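Local coordinates for CysQ, sulfite synthesis pathway protein (Bacteroides thetaiotaomicron VPI-5482, PDB 3B8B) that probably hydrolyses the 3'-phosphate of adenosine 3',5'-bisphosphate to give AMP, as a magnesium-dependent phosphatase of the inositol monophosphatase superfamily, at residues A[27-32]-A[161-166]; A[37-42]-A[139-144]; A[81-86]-A[99-104]; A[189-194]-A[216-221]; A[236-241]-A[284-289]. All coordinates share one frame; numbering follows the deposited sequence.

From the N terminus, helix 20-43 makes two of the contacts. Its residues 27-32 reach forward to the loop 161-166 (interaction 1), and within that span its residues 37-42 meet the turn 139-144 (interaction 2). Both spans enclose interaction 3, where strand 82-84 pairs with strand 100-108 after a short connection. Interactions 1 and 2 touch through Val161 and Lys143, and interactions 1 and 3 through Ala27 and Trp102. Farther along, and in series with these, interaction 4 closes the beta-alpha-beta unit 189-220, and interaction 5 then pairs strand 238-240 with strand 280-288. The last two adjoin through backbone contacts of Ile190 and Val192 with Asp236 and Val237. No contacts cross along the chain.

Interaction 1 of 5, residues A[27-32]-A[161-166]; sequences AIDAAL and VGLEDE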
# COMPACT_ATOMS: atom_id res chain seq x y z
N ALA A 27 0.33 13.27 2.04
CA ALA A 27 0.52 11.82 2.10
C ALA A 27 1.85 11.39 1.45
O ALA A 27 2.60 10.57 2.00
CB ALA A 27 -0.67 11.12 1.45
N ILE A 28 2.16 11.97 0.30
CA ILE A 28 3.41 11.68 -0.40
C ILE A 28 4.60 12.11 0.47
O ILE A 28 5.54 11.35 0.69
CB ILE A 28 3.46 12.38 -1.78
CG1 ILE A 28 2.41 11.75 -2.72
CG2 ILE A 28 4.88 12.35 -2.34
CD1 ILE A 28 2.24 12.46 -4.03
N ASP A 29 4.54 13.34 0.97
CA ASP A 29 5.58 13.92 1.84
C ASP A 29 5.80 13.00 3.04
O ASP A 29 6.94 12.61 3.34
CB ASP A 29 5.08 15.31 2.26
CG ASP A 29 6.11 16.19 2.97
OD1 ASP A 29 7.28 15.78 3.16
OD2 ASP A 29 5.72 17.33 3.39
N ALA A 30 4.70 12.63 3.70
CA ALA A 30 4.77 11.77 4.88
C ALA A 30 5.42 10.41 4.56
O ALA A 30 6.23 9.89 5.34
CB ALA A 30 3.40 11.55 5.43
N ALA A 31 5.01 9.82 3.44
CA ALA A 31 5.52 8.49 3.08
C ALA A 31 7.03 8.55 2.86
O ALA A 31 7.77 7.63 3.26
CB ALA A 31 4.82 7.97 1.79
N LEU A 32 7.50 9.58 2.17
CA LEU A 32 8.93 9.72 1.91
C LEU A 32 9.72 9.97 3.19
O LEU A 32 10.81 9.44 3.39
CB LEU A 32 9.17 10.84 0.91
CG LEU A 32 8.60 10.58 -0.48
CD1 LEU A 32 8.66 11.85 -1.39
CD2 LEU A 32 9.30 9.40 -1.19
N VAL A 161 13.83 9.78 -3.55
CA VAL A 161 14.21 9.59 -2.15
C VAL A 161 13.51 10.66 -1.36
O VAL A 161 12.89 10.41 -0.35
CB VAL A 161 15.75 9.64 -1.95
CG1 VAL A 161 16.13 9.58 -0.46
CG2 VAL A 161 16.42 8.53 -2.69
N GLY A 162 13.60 11.90 -1.80
CA GLY A 162 12.89 12.94 -1.11
C GLY A 162 12.51 14.05 -2.05
O GLY A 162 12.73 13.96 -3.26
N LEU A 163 11.96 15.10 -1.47
CA LEU A 163 11.45 16.20 -2.24
C LEU A 163 12.54 17.27 -2.36
O LEU A 163 13.37 17.39 -1.46
CB LEU A 163 10.19 16.74 -1.58
CG LEU A 163 9.08 15.69 -1.45
CD1 LEU A 163 7.89 16.27 -0.72
CD2 LEU A 163 8.66 15.18 -2.83
N GLU A 164 12.54 18.00 -3.48
CA GLU A 164 13.40 19.19 -3.62
C GLU A 164 13.11 20.11 -2.45
O GLU A 164 12.09 19.97 -1.77
CB GLU A 164 13.12 19.95 -4.93
CG GLU A 164 13.08 19.12 -6.20
CD GLU A 164 14.34 18.30 -6.42
OE1 GLU A 164 15.45 18.89 -6.38
OE2 GLU A 164 14.23 17.07 -6.63
N ASP A 165 13.99 21.07 -2.21
CA ASP A 165 13.80 22.01 -1.11
C ASP A 165 12.80 23.12 -1.48
O ASP A 165 12.36 23.90 -0.62
CB ASP A 165 15.15 22.62 -0.71
CG ASP A 165 15.19 23.10 0.73
OD1 ASP A 165 14.53 22.46 1.59
OD2 ASP A 165 15.91 24.10 1.01
N GLU A 166 12.44 23.20 -2.76
CA GLU A 166 11.71 24.34 -3.31
C GLU A 166 10.97 23.94 -4.58
O GLU A 166 11.50 23.18 -5.40
CB GLU A 166 12.71 25.45 -3.63
CG GLU A 166 12.21 26.87 -3.42
CD GLU A 166 13.31 27.84 -2.98
OE1 GLU A 166 14.48 27.39 -2.84
OE2 GLU A 166 13.02 29.04 -2.76
O HOH W 1 12.68 8.95 1.59
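Leu32 and Leu163 share a torsion, CG anti to the carbonyl carbon (chi1 -65° and -59°), and their methyl ends meet between helix 20-43 and the loop that follows strand 153-155. The two side chains cross at about a right angle, Leu32 CD1 lying 3.6 Å from Leu163 CD2. The other branch of Leu163 turns to Asp29, about one turn before Leu32 in the helix, where Leu163 CD1 rests 4.0 Å from Asp29 OD1. That carboxylate oxygen also forms a salt bridge with Lys33. Leu32 CD2 comes 3.8 Å from Val161 O. A water nearby donates to Leu32 O at 2.6 Å and, at a doubtfully short 2.4 Å, to Val161 O. Beyond the contact, Leu32 also packs on Tyr138 of strand 131-139, and Leu163 on Met173 of helix 170-176, so the two leucines lie among helix 20-43, strand 131-139 and helix 170-176. Methyl groups do most of the touching, and the one charged group present has its salt-bridge partner within its own helix; between these two segments the attachment is therefore mostly van der Waals and probably modest, at the protein surface.

Interaction 2 of 5, residues A[37-42]-A[139-144]; sequences KILSIY and VPVKKE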
# COMPACT_ATOMS: atom_id res chain seq x y z
N LYS A 37 13.41 7.48 7.54
CA LYS A 37 13.62 6.98 8.89
C LYS A 37 13.86 5.48 8.88
O LYS A 37 14.74 4.96 9.57
CB LYS A 37 12.44 7.29 9.82
CG LYS A 37 12.17 8.80 10.02
CD LYS A 37 13.37 9.53 10.60
CE LYS A 37 13.05 10.99 10.91
NZ LYS A 37 14.11 11.51 11.81
N ILE A 38 13.05 4.77 8.10
CA ILE A 38 13.16 3.32 8.02
C ILE A 38 14.50 2.93 7.43
O ILE A 38 15.17 2.03 7.92
CB ILE A 38 12.02 2.74 7.17
CG1 ILE A 38 10.65 3.00 7.83
CG2 ILE A 38 12.24 1.22 6.97
CD1 ILE A 38 9.45 2.80 6.85
N LEU A 39 14.86 3.56 6.32
CA LEU A 39 16.06 3.19 5.59
C LEU A 39 17.32 3.49 6.43
O LEU A 39 18.29 2.73 6.39
CB LEU A 39 16.06 3.87 4.21
CG LEU A 39 17.14 3.46 3.22
CD1 LEU A 39 16.95 2.02 2.79
CD2 LEU A 39 17.19 4.40 2.01
N SER A 40 17.28 4.57 7.21
CA SER A 40 18.43 4.90 8.05
C SER A 40 18.74 3.74 9.01
O SER A 40 19.90 3.39 9.16
CB SER A 40 18.22 6.20 8.81
OG SER A 40 19.38 6.51 9.57
N ILE A 41 17.70 3.12 9.58
CA ILE A 41 17.85 1.96 10.45
C ILE A 41 18.23 0.70 9.62
O ILE A 41 19.15 -0.04 10.00
CB ILE A 41 16.56 1.73 11.26
CG1 ILE A 41 16.39 2.86 12.30
CG2 ILE A 41 16.55 0.38 11.98
CD1 ILE A 41 14.99 2.90 12.80
N TYR A 42 17.56 0.51 8.49
CA TYR A 42 17.81 -0.68 7.67
C TYR A 42 19.26 -0.75 7.20
O TYR A 42 19.86 -1.84 7.13
CB TYR A 42 16.86 -0.68 6.48
CG TYR A 42 16.82 -1.95 5.65
CD1 TYR A 42 16.16 -3.10 6.09
CD2 TYR A 42 17.36 -1.97 4.36
CE1 TYR A 42 16.08 -4.24 5.29
CE2 TYR A 42 17.29 -3.10 3.57
CZ TYR A 42 16.67 -4.24 4.04
OH TYR A 42 16.55 -5.36 3.23
N VAL A 139 8.27 2.32 -1.43
CA VAL A 139 9.13 1.15 -1.26
C VAL A 139 10.55 1.68 -1.01
O VAL A 139 11.27 2.02 -1.96
CB VAL A 139 9.13 0.26 -2.53
CG1 VAL A 139 9.84 -1.06 -2.21
CG2 VAL A 139 7.69 0.01 -3.03
N PRO A 140 10.91 1.87 0.27
CA PRO A 140 12.15 2.64 0.52
C PRO A 140 13.44 2.07 -0.08
O PRO A 140 14.28 2.84 -0.57
CB PRO A 140 12.21 2.69 2.05
CG PRO A 140 10.82 2.54 2.51
CD PRO A 140 10.20 1.56 1.53
N VAL A 141 13.62 0.76 -0.05
CA VAL A 141 14.85 0.18 -0.61
C VAL A 141 15.01 0.46 -2.11
O VAL A 141 16.10 0.75 -2.58
CB VAL A 141 14.93 -1.34 -0.32
CG1 VAL A 141 16.14 -1.97 -1.08
CG2 VAL A 141 15.04 -1.58 1.22
N LYS A 142 13.90 0.40 -2.83
CA LYS A 142 13.86 0.55 -4.28
C LYS A 142 13.65 1.99 -4.76
O LYS A 142 13.71 2.24 -5.98
CB LYS A 142 12.73 -0.31 -4.84
CG LYS A 142 12.83 -1.79 -4.53
CD LYS A 142 11.86 -2.58 -5.29
CE LYS A 142 12.25 -2.63 -6.74
NZ LYS A 142 11.63 -3.79 -7.34
N LYS A 143 13.35 2.90 -3.82
CA LYS A 143 13.04 4.31 -4.09
C LYS A 143 11.93 4.42 -5.13
O LYS A 143 11.99 5.23 -6.07
CB LYS A 143 14.31 5.07 -4.49
CG LYS A 143 15.32 5.14 -3.36
CD LYS A 143 16.21 3.91 -3.27
CE LYS A 143 17.07 3.90 -1.99
NZ LYS A 143 17.95 2.72 -1.91
N GLU A 144 10.91 3.57 -4.96
CA GLU A 144 9.76 3.52 -5.85
C GLU A 144 8.52 4.01 -5.10
O GLU A 144 8.24 3.53 -4.01
CB GLU A 144 9.61 2.09 -6.42
CG GLU A 144 10.71 1.86 -7.50
CD GLU A 144 10.64 0.60 -8.35
OE1 GLU A 144 9.79 -0.27 -8.12
OE2 GLU A 144 11.49 0.52 -9.27
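Apolar contacts carry most of this meeting of Leu39 and Tyr42 with the turn 139-144. The firmest is that of Val141 CG2, which lies obliquely against the Tyr42 ring, 3.6 Å from CE2, the two side chains crossing at about a right angle. Leu39 extends from its helix with CG anti to the backbone N (chi1 -172°), which carries its methyls out over the turn. Leu39 and Lys143 each adopt two conformers; in the one described, Leu39 CD2 reaches Lys143 CE at 4.0 Å, while Leu39 CD1 stays a looser 4.4 Å from Val141 CG2. Pro140 is the residue of the turn closest to Leu39 along the backbones, and Pro140 O is 4.2 Å from Leu39 CD2.

The polar bonds of the turn described here stay inside it. In this conformer Lys143 bends at chi2 (84°) and brings NZ back to Val141 O at 2.8 Å, above the carbonyl plane, which leaves CE beside Leu39 CD2. Val139 N bonds to Glu144 O at 2.8 Å, and Lys143 and Glu144 together face Val139 in a G1 beta bulge, which shapes the hairpin connection.

The turn links strands 131-139 and 144-149 of the mixed sheet and abuts the C-terminal part of helix 20-43. There Tyr42 also meets Phe120 edge-to-face and Arg116 in a cation-pi contact. Ile38, directed to the turn side, also touches Ala67 of helix 59-75, and Ile41 packs on the same helix.

Interaction 3 of 5, residues A[81-86]-A[99-104]; sequences PVLSEE and DTLWIV
Leu83 and Val104 give up the most surface here, with Pro81 close behind. Leu83 holds CG anti to its backbone N (chi1 175°) and lies side by side with Leu101, the two pointing the same way; its CB is 4.0 Å from Leu101 CD1. Its N and O both bond to the neighbouring strand, N donating to Trp102 O at 2.8 Å and O accepting from Val104 N at 2.9 Å. Val104, on the sheet face shared by Val82, Ser84 and Trp102, sets CG1 4.1 Å from Ser84 OG, and its carbonyl receives Glu85 N at 2.9 Å. These bonds join strand 82-84, an outermost strand of the mixed sheet, in parallel to strand 100-108. The pairing delivers Glu85, a predicted magnesium ligand, to the end of the strand near Asp105, another predicted ligand, as in the inositol monophosphatase fold. Pro81 starts the pairing: its O accepts Trp102 N at 2.8 Å, and its ring crosses Leu101 at about a right angle. Ser84 OG accepts Glu86 N at 3.1 Å in an ST turn and also bonds to His68; an alanine here is likely to leave Glu86 N and His68 without this shared partner and let the Ser84-Glu86 turn loosen. Val82 CG2 reaches the Trp102 ring obliquely, 4.0 Å from CD1, while the indole NE1 bonds to Thr78.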
# COMPACT_ATOMS: atom_id res chain seq x y z
N PRO A 81 -8.61 12.81 10.81
CA PRO A 81 -8.04 11.96 11.84
C PRO A 81 -7.25 10.78 11.26
O PRO A 81 -7.44 10.41 10.10
CB PRO A 81 -9.28 11.49 12.61
CG PRO A 81 -10.36 11.53 11.61
CD PRO A 81 -10.08 12.69 10.76
N VAL A 82 -6.39 10.19 12.09
CA VAL A 82 -5.44 9.17 11.68
C VAL A 82 -5.65 7.86 12.42
O VAL A 82 -5.68 7.83 13.68
CB VAL A 82 -3.97 9.62 11.92
CG1 VAL A 82 -2.99 8.56 11.48
CG2 VAL A 82 -3.69 10.97 11.26
N LEU A 83 -5.83 6.80 11.65
CA LEU A 83 -5.89 5.44 12.14
C LEU A 83 -4.62 4.76 11.66
O LEU A 83 -4.50 4.43 10.47
CB LEU A 83 -7.13 4.74 11.62
CG LEU A 83 -7.28 3.26 11.97
CD1 LEU A 83 -7.32 3.10 13.49
CD2 LEU A 83 -8.52 2.72 11.30
N SER A 84 -3.67 4.59 12.58
CA SER A 84 -2.34 4.02 12.25
C SER A 84 -2.15 2.69 12.91
O SER A 84 -2.55 2.47 14.07
CB SER A 84 -1.20 4.94 12.70
OG SER A 84 0.10 4.36 12.45
N GLU A 85 -1.45 1.81 12.19
CA GLU A 85 -1.01 0.55 12.75
C GLU A 85 -0.18 0.74 14.04
O GLU A 85 -0.27 -0.11 14.95
CB GLU A 85 -0.18 -0.18 11.68
CG GLU A 85 0.38 -1.60 12.07
CD GLU A 85 1.55 -1.51 13.05
OE1 GLU A 85 2.32 -0.52 13.00
OE2 GLU A 85 1.70 -2.45 13.89
N GLU A 86 0.60 1.84 14.11
CA GLU A 86 1.48 2.11 15.26
C GLU A 86 0.86 3.12 16.27
O GLU A 86 1.50 3.50 17.26
CB GLU A 86 2.87 2.57 14.73
CG GLU A 86 3.91 3.07 15.73
CD GLU A 86 4.34 2.06 16.78
OE1 GLU A 86 3.91 0.89 16.73
OE2 GLU A 86 5.12 2.47 17.67
N ASP A 99 -16.14 10.12 9.03
CA ASP A 99 -16.50 9.83 7.64
C ASP A 99 -15.28 9.86 6.71
O ASP A 99 -15.26 9.15 5.70
CB ASP A 99 -17.51 10.82 7.11
CG ASP A 99 -18.83 10.77 7.88
OD1 ASP A 99 -19.27 9.66 8.27
OD2 ASP A 99 -19.41 11.86 8.07
N THR A 100 -14.29 10.68 7.06
CA THR A 100 -13.05 10.77 6.29
C THR A 100 -11.90 10.63 7.27
O THR A 100 -11.86 11.29 8.32
CB THR A 100 -12.91 12.08 5.50
OG1 THR A 100 -14.09 12.30 4.73
CG2 THR A 100 -11.67 12.04 4.59
N LEU A 101 -10.98 9.73 6.94
CA LEU A 101 -9.86 9.43 7.82
C LEU A 101 -8.67 8.91 7.04
O LEU A 101 -8.83 8.36 5.94
CB LEU A 101 -10.25 8.41 8.90
CG LEU A 101 -10.45 6.96 8.44
CD1 LEU A 101 -10.41 5.99 9.65
CD2 LEU A 101 -11.75 6.81 7.69
N TRP A 102 -7.49 9.07 7.62
CA TRP A 102 -6.29 8.44 7.11
C TRP A 102 -6.20 7.04 7.72
O TRP A 102 -6.44 6.85 8.91
CB TRP A 102 -5.04 9.20 7.52
CG TRP A 102 -4.97 10.59 6.97
CD1 TRP A 102 -5.20 11.77 7.63
CD2 TRP A 102 -4.61 10.95 5.63
NE1 TRP A 102 -5.01 12.83 6.78
CE2 TRP A 102 -4.67 12.37 5.54
CE3 TRP A 102 -4.24 10.23 4.48
CZ2 TRP A 102 -4.35 13.06 4.37
CZ3 TRP A 102 -3.96 10.92 3.30
CH2 TRP A 102 -4.00 12.31 3.26
N ILE A 103 -5.85 6.06 6.89
CA ILE A 103 -5.58 4.70 7.34
C ILE A 103 -4.16 4.36 6.90
O ILE A 103 -3.84 4.36 5.69
CB ILE A 103 -6.59 3.67 6.82
CG1 ILE A 103 -8.01 4.10 7.18
CG2 ILE A 103 -6.29 2.28 7.43
CD1 ILE A 103 -9.10 3.06 6.86
N VAL A 104 -3.31 4.09 7.90
CA VAL A 104 -1.85 4.07 7.71
C VAL A 104 -1.18 2.83 8.27
O VAL A 104 -1.49 2.41 9.38
CB VAL A 104 -1.24 5.30 8.43
CG1 VAL A 104 0.30 5.25 8.42
CG2 VAL A 104 -1.77 6.60 7.78

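Interaction 4 of 5, residues A[189-194]-A[216-221]; sequences FIAVAS and VELISS
Backbone hydrogen bonds zip Phe189-Ala193 to Val216-Ser220 in parallel, closing a beta-alpha-beta unit. Glu217 N donates to Phe189 O at 2.9 Å, and Ala191 uses both its N and its O, the latter taking Ile219 N at 2.9 Å. The last bond, Ser221 N to Ala193 O, is weak at 3.4 Å. Apolar contacts flank this pairing. Ile219 CG1, placed between the backbone N and the carbonyl carbon (chi1 66°), swings across toward the first strand, 3.7 Å from Ile190 CG2 and beside Val192; helix 225-232 packs on this face. On the face toward helix 200-212, Leu218 CD1 curls to Ala191 CB at 3.8 Å. A glycine in place of Ile190 would probably open a gap beside Ile219 and strip the apolar cover from Glu217, whose OE1 lies 3.6 Å from Ile190 CD1 and bonds to His188. Ser194 OG bonds to Ser196 N and to a sulfate, probably from the crystallisation liquor. The chemistry is thus regular backbone bonding, weakening at Ser221, between mainly apolar side chains.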
# COMPACT_ATOMS: atom_id res chain seq x y z
N PHE A 189 -1.13 -15.03 -18.87
CA PHE A 189 -1.81 -14.73 -17.62
C PHE A 189 -0.80 -14.77 -16.49
O PHE A 189 -0.06 -15.74 -16.35
CB PHE A 189 -2.88 -15.77 -17.36
CG PHE A 189 -3.72 -15.48 -16.18
CD1 PHE A 189 -4.81 -14.63 -16.28
CD2 PHE A 189 -3.43 -16.05 -14.94
CE1 PHE A 189 -5.61 -14.35 -15.18
CE2 PHE A 189 -4.23 -15.75 -13.83
CZ PHE A 189 -5.30 -14.89 -13.96
N ILE A 190 -0.82 -13.75 -15.65
CA ILE A 190 0.10 -13.70 -14.51
C ILE A 190 -0.64 -13.52 -13.20
O ILE A 190 -1.46 -12.61 -13.06
CB ILE A 190 1.12 -12.54 -14.65
CG1 ILE A 190 1.96 -12.72 -15.92
CG2 ILE A 190 2.03 -12.39 -13.38
CD1 ILE A 190 2.88 -11.55 -16.20
N ALA A 191 -0.32 -14.38 -12.22
CA ALA A 191 -0.80 -14.23 -10.87
C ALA A 191 0.36 -13.90 -9.96
O ALA A 191 1.50 -14.30 -10.21
CB ALA A 191 -1.50 -15.53 -10.38
N VAL A 192 0.13 -13.12 -8.90
CA VAL A 192 1.21 -12.78 -7.97
C VAL A 192 0.87 -13.29 -6.57
O VAL A 192 -0.27 -13.23 -6.11
CB VAL A 192 1.55 -11.26 -7.98
CG1 VAL A 192 0.32 -10.42 -7.56
CG2 VAL A 192 2.79 -10.94 -7.11
N ALA A 193 1.90 -13.81 -5.91
CA ALA A 193 1.84 -14.36 -4.56
C ALA A 193 2.89 -13.77 -3.66
O ALA A 193 3.87 -13.19 -4.09
CB ALA A 193 2.03 -15.83 -4.59
N SER A 194 2.65 -13.92 -2.36
CA SER A 194 3.63 -13.53 -1.36
C SER A 194 4.94 -14.33 -1.51
O SER A 194 4.96 -15.41 -2.10
CB SER A 194 3.04 -13.76 0.05
OG SER A 194 4.00 -13.42 1.06
N VAL A 216 0.11 -19.78 -18.05
CA VAL A 216 0.18 -19.14 -16.75
C VAL A 216 1.63 -18.96 -16.25
O VAL A 216 2.48 -19.84 -16.43
CB VAL A 216 -0.64 -19.94 -15.73
CG1 VAL A 216 -0.12 -21.39 -15.60
CG2 VAL A 216 -0.71 -19.20 -14.37
N GLU A 217 1.87 -17.81 -15.62
CA GLU A 217 3.09 -17.53 -14.88
C GLU A 217 2.73 -17.02 -13.48
O GLU A 217 1.80 -16.26 -13.32
CB GLU A 217 3.95 -16.48 -15.60
CG GLU A 217 5.28 -16.14 -14.86
CD GLU A 217 6.01 -14.92 -15.42
OE1 GLU A 217 5.41 -14.17 -16.22
OE2 GLU A 217 7.18 -14.67 -15.01
N LEU A 218 3.51 -17.43 -12.49
CA LEU A 218 3.41 -16.90 -11.13
C LEU A 218 4.61 -16.01 -10.88
O LEU A 218 5.72 -16.38 -11.23
CB LEU A 218 3.39 -18.02 -10.11
CG LEU A 218 2.01 -18.50 -9.66
CD1 LEU A 218 1.35 -17.44 -8.75
CD2 LEU A 218 1.14 -18.82 -10.91
N ILE A 219 4.39 -14.86 -10.27
CA ILE A 219 5.45 -13.98 -9.78
C ILE A 219 5.21 -13.67 -8.30
O ILE A 219 4.15 -13.96 -7.78
CB ILE A 219 5.57 -12.72 -10.63
CG1 ILE A 219 4.33 -11.82 -10.49
CG2 ILE A 219 5.88 -13.09 -12.11
CD1 ILE A 219 4.40 -10.46 -11.16
N SER A 220 6.22 -13.11 -7.63
CA SER A 220 6.05 -12.82 -6.20
C SER A 220 6.76 -11.54 -5.84
O SER A 220 7.78 -11.19 -6.45
CB SER A 220 6.55 -13.97 -5.32
OG SER A 220 7.96 -14.19 -5.49
N SER A 221 6.20 -10.83 -4.88
CA SER A 221 6.76 -9.56 -4.41
C SER A 221 6.28 -9.35 -2.99
O SER A 221 5.29 -9.94 -2.54
CB SER A 221 6.34 -8.32 -5.24
OG SER A 221 7.07 -8.18 -6.43
O HOH W 2 5.13 -11.42 0.31

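Interaction 5 of 5, residues A[236-241]-A[284-289]; sequences DVYPRF and FIVEAK. With SO4 (sulfate ion), chain B.
A sulfate-occupied pocket borders this antiparallel strand pair, and Arg240 supplies two of its donors. NH1 bonds to sulfate O1 at 3.0 Å and NH2 to O3 at 2.9 Å, while Ser194 and Lys226 grip the same ion, which probably came from the crystallisation liquor. NH1 also donates to Tyr238 OH at 2.8 Å, close to the guanidinium plane, an additional bond that fixes the rotation of the group. Arg240 CB lies over one face of the Phe284 ring, toward its rim, 3.8 Å from the centroid in a CH-pi contact. Phe284 in turn directs its edge at the Tyr238 face in an offset edge-to-face pair, the planes 84° apart. Strands 238-240 and 280-288 belong to an antiparallel sheet, with Tyr238-Val286 and Arg240-Phe284 as hydrogen-bonded pairs; Arg240 N reaches Phe284 O at 2.8 Å. Pro239 and Ile285 form the non-hydrogen-bonded pair between them. In one of its two conformers, Ile285 sets CG2 3.6 Å from Val237 CG2, and its CG1 sits at the edge of the Phe241 ring, 3.7 Å from CE1.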
# COMPACT_ATOMS: atom_id res chain seq x y z
N ASP A 236 -2.15 -10.02 -13.68
CA ASP A 236 -3.58 -10.03 -13.89
C ASP A 236 -4.37 -10.13 -12.58
O ASP A 236 -5.47 -9.58 -12.47
CB ASP A 236 -3.96 -11.18 -14.78
CG ASP A 236 -3.39 -11.02 -16.17
OD1 ASP A 236 -3.95 -10.22 -16.94
OD2 ASP A 236 -2.38 -11.62 -16.49
N VAL A 237 -3.85 -10.89 -11.63
CA VAL A 237 -4.61 -11.16 -10.40
C VAL A 237 -3.68 -11.30 -9.22
O VAL A 237 -2.60 -11.90 -9.34
CB VAL A 237 -5.51 -12.42 -10.55
CG1 VAL A 237 -4.69 -13.68 -10.75
CG2 VAL A 237 -6.44 -12.55 -9.34
N TYR A 238 -4.11 -10.75 -8.09
CA TYR A 238 -3.48 -10.95 -6.79
C TYR A 238 -4.56 -11.43 -5.82
O TYR A 238 -5.31 -10.59 -5.30
CB TYR A 238 -2.80 -9.68 -6.31
CG TYR A 238 -2.39 -9.70 -4.86
CD1 TYR A 238 -1.93 -10.87 -4.25
CD2 TYR A 238 -2.47 -8.55 -4.07
CE1 TYR A 238 -1.58 -10.90 -2.91
CE2 TYR A 238 -2.13 -8.57 -2.72
CZ TYR A 238 -1.69 -9.75 -2.13
OH TYR A 238 -1.35 -9.76 -0.79
N PRO A 239 -4.64 -12.74 -5.62
CA PRO A 239 -5.62 -13.28 -4.66
C PRO A 239 -4.95 -13.43 -3.32
O PRO A 239 -3.81 -13.92 -3.24
CB PRO A 239 -5.98 -14.63 -5.28
CG PRO A 239 -4.66 -15.08 -5.93
CD PRO A 239 -3.92 -13.83 -6.33
N ARG A 240 -5.61 -13.02 -2.25
CA ARG A 240 -5.04 -13.18 -0.92
C ARG A 240 -6.12 -13.75 -0.00
O ARG A 240 -6.97 -13.02 0.51
CB ARG A 240 -4.45 -11.88 -0.38
CG ARG A 240 -3.58 -12.09 0.85
CD ARG A 240 -2.39 -12.86 0.43
NE ARG A 240 -1.47 -13.21 1.50
CZ ARG A 240 -0.52 -12.40 1.96
NH1 ARG A 240 -0.41 -11.16 1.49
NH2 ARG A 240 0.32 -12.82 2.90
N PHE A 241 -6.10 -15.07 0.16
CA PHE A 241 -7.08 -15.78 1.00
C PHE A 241 -6.43 -16.07 2.34
O PHE A 241 -6.15 -17.22 2.72
CB PHE A 241 -7.57 -17.04 0.30
CG PHE A 241 -8.32 -16.79 -1.00
CD1 PHE A 241 -8.49 -15.50 -1.53
CD2 PHE A 241 -8.85 -17.84 -1.70
CE1 PHE A 241 -9.17 -15.32 -2.75
CE2 PHE A 241 -9.54 -17.66 -2.88
CZ PHE A 241 -9.69 -16.42 -3.41
N PHE A 284 -9.45 -11.24 -0.13
CA PHE A 284 -9.63 -10.32 -1.26
C PHE A 284 -8.95 -10.82 -2.53
O PHE A 284 -8.10 -11.71 -2.47
CB PHE A 284 -9.18 -8.89 -0.90
CG PHE A 284 -7.70 -8.74 -0.66
CD1 PHE A 284 -6.84 -8.57 -1.73
CD2 PHE A 284 -7.16 -8.76 0.63
CE1 PHE A 284 -5.50 -8.41 -1.54
CE2 PHE A 284 -5.80 -8.60 0.82
CZ PHE A 284 -4.97 -8.42 -0.27
N ILE A 285 -9.34 -10.20 -3.64
CA ILE A 285 -8.78 -10.46 -4.96
C ILE A 285 -8.64 -9.14 -5.70
O ILE A 285 -9.64 -8.41 -5.88
CB ILE A 285 -9.71 -11.33 -5.82
CG1 ILE A 285 -9.96 -12.69 -5.16
CG2 ILE A 285 -9.13 -11.56 -7.21
CD1 ILE A 285 -11.08 -13.41 -5.80
N VAL A 286 -7.43 -8.84 -6.15
CA VAL A 286 -7.16 -7.65 -6.94
C VAL A 286 -7.12 -8.06 -8.40
O VAL A 286 -6.36 -8.98 -8.77
CB VAL A 286 -5.82 -7.01 -6.56
CG1 VAL A 286 -5.69 -5.60 -7.21
CG2 VAL A 286 -5.62 -6.93 -5.03
N GLU A 287 -7.93 -7.41 -9.23
CA GLU A 287 -8.00 -7.75 -10.66
C GLU A 287 -8.60 -6.54 -11.39
O GLU A 287 -9.02 -5.57 -10.77
CB GLU A 287 -8.85 -9.02 -10.86
CG GLU A 287 -10.29 -8.88 -10.40
CD GLU A 287 -11.13 -10.18 -10.46
OE1 GLU A 287 -11.06 -11.01 -9.53
OE2 GLU A 287 -11.89 -10.32 -11.42
N ALA A 288 -8.66 -6.62 -12.72
CA ALA A 288 -9.32 -5.59 -13.50
C ALA A 288 -10.76 -5.38 -13.06
O ALA A 288 -11.43 -6.35 -12.70
CB ALA A 288 -9.27 -5.97 -15.00
N LYS A 289 -11.24 -4.15 -13.07
CA LYS A 289 -12.63 -3.88 -12.69
C LYS A 289 -13.54 -4.72 -13.56
O LYS A 289 -13.38 -4.76 -14.77
CB LYS A 289 -12.96 -2.40 -12.82
CG LYS A 289 -14.32 -2.00 -12.27
CD LYS A 289 -14.58 -0.49 -12.42
CE LYS A 289 -16.00 -0.12 -11.98
NZ LYS A 289 -16.10 -0.26 -10.49
S SO4 B . 2.88 -9.90 2.77
O1 SO4 B . 1.78 -9.26 2.04
O2 SO4 B . 3.51 -8.87 3.60
O3 SO4 B . 2.31 -10.92 3.68
O4 SO4 B . 3.82 -10.57 1.94
O HOH W 3 -7.09 -8.53 -14.24